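GDP-6-deoxy-D-mannose reductase (Pseudomonas aeruginosa, PDB 6X3B) probably reduces GDP-4-dehydro-6-deoxy-D-mannose to GDP-D-rhamnose with NADPH, which it binds here, in the pathway of lipopolysaccharide O-antigen biosynthesis. Local coordinates at residues A[103-106]-A[107-111]; A[159-162]-A[163-167]. One frame throughout, in Å; residues are numbered along the deposited sequence.

Contact 1. Residues A[103-106]-A[107-111]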
# COMPACT_ATOMS: atom_id res chain seq x y z
N GLY A 103 10.24 -7.38 -5.63
CA GLY A 103 10.44 -7.88 -6.98
C GLY A 103 9.92 -6.91 -8.03
O GLY A 103 10.55 -6.71 -9.07
N THR A 104 8.77 -6.29 -7.76
CA THR A 104 8.27 -5.27 -8.67
C THR A 104 9.22 -4.08 -8.73
O THR A 104 9.50 -3.55 -9.82
CB THR A 104 6.87 -4.86 -8.23
OG1 THR A 104 6.01 -5.99 -8.40
CG2 THR A 104 6.37 -3.66 -9.07
N LEU A 105 9.76 -3.68 -7.59
CA LEU A 105 10.73 -2.59 -7.58
C LEU A 105 11.98 -2.96 -8.37
O LEU A 105 12.50 -2.14 -9.14
CB LEU A 105 11.12 -2.22 -6.15
CG LEU A 105 12.28 -1.23 -6.07
CD1 LEU A 105 11.90 0.18 -6.60
CD2 LEU A 105 12.81 -1.15 -4.65
N ASN A 106 12.48 -4.19 -8.20
CA ASN A 106 13.65 -4.58 -8.98
C ASN A 106 13.36 -4.53 -10.47
O ASN A 106 14.18 -4.05 -11.26
CB ASN A 106 14.14 -5.98 -8.58
CG ASN A 106 14.72 -6.01 -7.18
OD1 ASN A 106 15.18 -4.99 -6.67
ND2 ASN A 106 14.70 -7.20 -6.56
N LEU A 107 12.19 -5.02 -10.88
CA LEU A 107 11.80 -4.93 -12.29
C LEU A 107 11.76 -3.48 -12.77
O LEU A 107 12.28 -3.14 -13.84
CB LEU A 107 10.45 -5.59 -12.49
CG LEU A 107 9.83 -5.43 -13.87
CD1 LEU A 107 10.69 -6.16 -14.91
CD2 LEU A 107 8.42 -6.02 -13.80
N LEU A 108 11.11 -2.60 -11.99
CA LEU A 108 11.02 -1.19 -12.39
C LEU A 108 12.41 -0.58 -12.55
O LEU A 108 12.69 0.08 -13.56
CB LEU A 108 10.20 -0.43 -11.35
CG LEU A 108 8.70 -0.80 -11.33
CD1 LEU A 108 8.03 -0.24 -10.06
CD2 LEU A 108 8.01 -0.26 -12.60
N GLN A 109 13.32 -0.85 -11.61
CA GLN A 109 14.66 -0.28 -11.69
C GLN A 109 15.45 -0.83 -12.87
O GLN A 109 16.21 -0.09 -13.52
CB GLN A 109 15.41 -0.54 -10.38
CG GLN A 109 14.74 0.17 -9.23
CD GLN A 109 15.56 0.13 -7.99
OE1 GLN A 109 15.98 -0.95 -7.53
NE2 GLN A 109 15.78 1.30 -7.40
N ALA A 110 15.32 -2.14 -13.14
CA ALA A 110 15.99 -2.73 -14.30
C ALA A 110 15.48 -2.10 -15.60
O ALA A 110 16.27 -1.77 -16.49
CB ALA A 110 15.79 -4.24 -14.31
N LEU A 111 14.16 -1.96 -15.72
CA LEU A 111 13.58 -1.29 -16.89
C LEU A 111 14.11 0.14 -17.01
O LEU A 111 14.49 0.59 -18.10
CB LEU A 111 12.05 -1.29 -16.79
CG LEU A 111 11.34 -2.62 -17.11
CD1 LEU A 111 9.91 -2.65 -16.59
CD2 LEU A 111 11.36 -2.91 -18.61
O HOH W 1 17.50 -3.27 -8.27
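Thr104 and Leu108, one helical turn apart, run side by side on the buried side of helix 93-114, with Thr104 CG2 3.9 Å from Leu108 CD1. The methyl is placed there because CG2 stands anti to the backbone N while OG1 (chi1 -66°) lies beside it; that hydroxyl is hydrogen-bonded to His79 NE2 and Asn100 O. Packing is tight over the Thr104 carbonyl, whose O takes the Leu108 N-H at 2.9 Å and also has Leu108 CG at 3.2 Å. Leu107 and Leu108 both reach Phe120 of strand 119-123. The helix is one of those flanking the mainly parallel sheet of the Rossmann-type domain of this epimerase/dehydratase family, and its adjoining face turns to helix 150-169, Leu105 and Gln109 both touching Trp165. There Gln109 slants across Leu105, CG resting 3.9 Å from Leu105 CD1; Leu105 also packs on Ala94, and Gln109 on Pro93, both of the second subunit. The wetter side lies between Asn106 and Gln109. The side-chain amide oxygens do not meet directly, Asn106 OD1 and Gln109 OE1 being 4.2 Å apart; a water donates to both, at 2.9 Å to Gln109 OE1 and only weakly to Asn106 OD1. Asn106 ND2 is held by Leu60 O.

Contact 2. Residues A[159-162]-A[163-167]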
# COMPACT_ATOMS: atom_id res chain seq x y z
N GLU A 159 0.79 -1.72 -6.12
CA GLU A 159 0.01 -0.71 -6.84
C GLU A 159 0.54 0.69 -6.56
O GLU A 159 0.83 1.46 -7.48
CB GLU A 159 -1.46 -0.76 -6.41
CG GLU A 159 -2.34 -1.88 -6.92
CD GLU A 159 -3.80 -1.64 -6.53
OE1 GLU A 159 -4.14 -0.48 -6.19
OE2 GLU A 159 -4.62 -2.58 -6.57
N SER A 160 0.67 1.02 -5.27
CA SER A 160 1.14 2.35 -4.86
C SER A 160 2.53 2.63 -5.41
O SER A 160 2.80 3.71 -5.95
CB SER A 160 1.17 2.43 -3.32
OG SER A 160 -0.08 2.07 -2.79
N LEU A 161 3.43 1.65 -5.28
CA LEU A 161 4.78 1.78 -5.81
C LEU A 161 4.76 2.07 -7.31
O LEU A 161 5.36 3.05 -7.78
CB LEU A 161 5.59 0.51 -5.51
CG LEU A 161 6.99 0.50 -6.15
CD1 LEU A 161 7.87 1.60 -5.52
CD2 LEU A 161 7.66 -0.89 -6.02
N CYS A 162 4.05 1.23 -8.08
CA CYS A 162 4.02 1.45 -9.54
C CYS A 162 3.45 2.83 -9.88
O CYS A 162 3.97 3.53 -10.76
CB CYS A 162 3.20 0.37 -10.22
SG CYS A 162 4.04 -1.23 -10.15
N LEU A 163 2.38 3.24 -9.20
CA LEU A 163 1.81 4.54 -9.49
C LEU A 163 2.73 5.66 -9.07
O LEU A 163 2.78 6.71 -9.74
CB LEU A 163 0.44 4.68 -8.82
CG LEU A 163 -0.65 3.77 -9.39
CD1 LEU A 163 -1.84 3.71 -8.46
CD2 LEU A 163 -1.06 4.23 -10.81
N GLN A 164 3.47 5.47 -7.97
CA GLN A 164 4.49 6.44 -7.58
C GLN A 164 5.58 6.55 -8.64
O GLN A 164 6.04 7.66 -8.94
CB GLN A 164 5.11 6.05 -6.24
CG GLN A 164 6.19 7.00 -5.72
CD GLN A 164 7.60 6.45 -5.92
OE1 GLN A 164 8.43 7.06 -6.61
NE2 GLN A 164 7.88 5.30 -5.32
N TRP A 165 5.97 5.42 -9.24
CA TRP A 165 6.94 5.44 -10.33
C TRP A 165 6.40 6.22 -11.52
O TRP A 165 7.15 6.93 -12.20
CB TRP A 165 7.32 4.02 -10.75
CG TRP A 165 8.49 3.62 -9.99
CD1 TRP A 165 8.56 3.46 -8.63
CD2 TRP A 165 9.80 3.40 -10.49
NE1 TRP A 165 9.85 3.12 -8.26
CE2 TRP A 165 10.63 3.08 -9.39
CE3 TRP A 165 10.37 3.43 -11.78
CZ2 TRP A 165 11.98 2.79 -9.53
CZ3 TRP A 165 11.72 3.14 -11.92
CH2 TRP A 165 12.51 2.83 -10.81
N GLY A 166 5.11 6.08 -11.80
CA GLY A 166 4.53 6.84 -12.89
C GLY A 166 4.59 8.33 -12.63
O GLY A 166 4.85 9.12 -13.54
N ILE A 167 4.35 8.73 -11.38
CA ILE A 167 4.45 10.14 -11.00
C ILE A 167 5.90 10.60 -11.10
O ILE A 167 6.18 11.64 -11.70
CB ILE A 167 3.88 10.36 -9.59
CG1 ILE A 167 2.38 10.14 -9.59
CG2 ILE A 167 4.27 11.76 -9.04
CD1 ILE A 167 1.78 9.99 -8.21
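Leu161 and Trp165 project in the same direction from successive turns of helix 150-169, and Leu161 CD1 comes within 3.7 Å of both CD1 and NE1 of the Trp165 indole. The leucine thus meets the pyrrole part of the ring system. Leu161 O lies at the ring edge, near the indole plane, 3.3 Å from Trp165 CD1, and also accepts the Trp165 N-H in a bond of 2.8 Å. A first torsion of -92°, off the staggered positions, sets the Trp165 ring alongside Leu161, and Trp171 meets the indole with the planes inclined at about 55°. Gln164 approaches Leu161 at a slant instead: its chain bends at chi2 (-103°), bringing NE2 to 3.7 Å from Leu161 CD1, while Gln164 OE1 is hydrogen-bonded to Thr168 OG1. In the Rossmann-type fold of this family one face of the helix lies on the sheet, where Cys162 and Leu163 pack on Val173 of strand 172-182, and another lies at the dimer interface, where Leu161 touches Val153 of the second subunit and Gln164 touches its Arg148. Leu163 folds back over the previous turn, with CG 3.3 Å from Glu159 O. The Glu159 carboxylate points elsewhere, to a salt bridge with Arg177 and a hydrogen bond with Ser124 OG.

How the contacts relate
Contacts 1 and 2 sit on neighbouring helices, 93-114 and 150-169, with centres 12 Å apart, and pack directly on each other. Thr104 CG2 lies 3.5 Å from Cys162 SG, and Leu105 CB is 3.7 Å from Leu161 CD2. Further along, the benzene part of Trp165 lies against contact 1, with CZ2 3.8 Å from Gln109 CG and CZ3 3.6 Å from Leu108 O. Both helices flank the same sheet, sharing Phe120 and Tyr122 of strand 119-123 as neighbours, and both touch the second subunit. Contact 1 is the nearer to the cofactor: Gly103 lies about 7 Å from the bound NADPH, the Glu159 side chain of contact 2 about 10 Å from it.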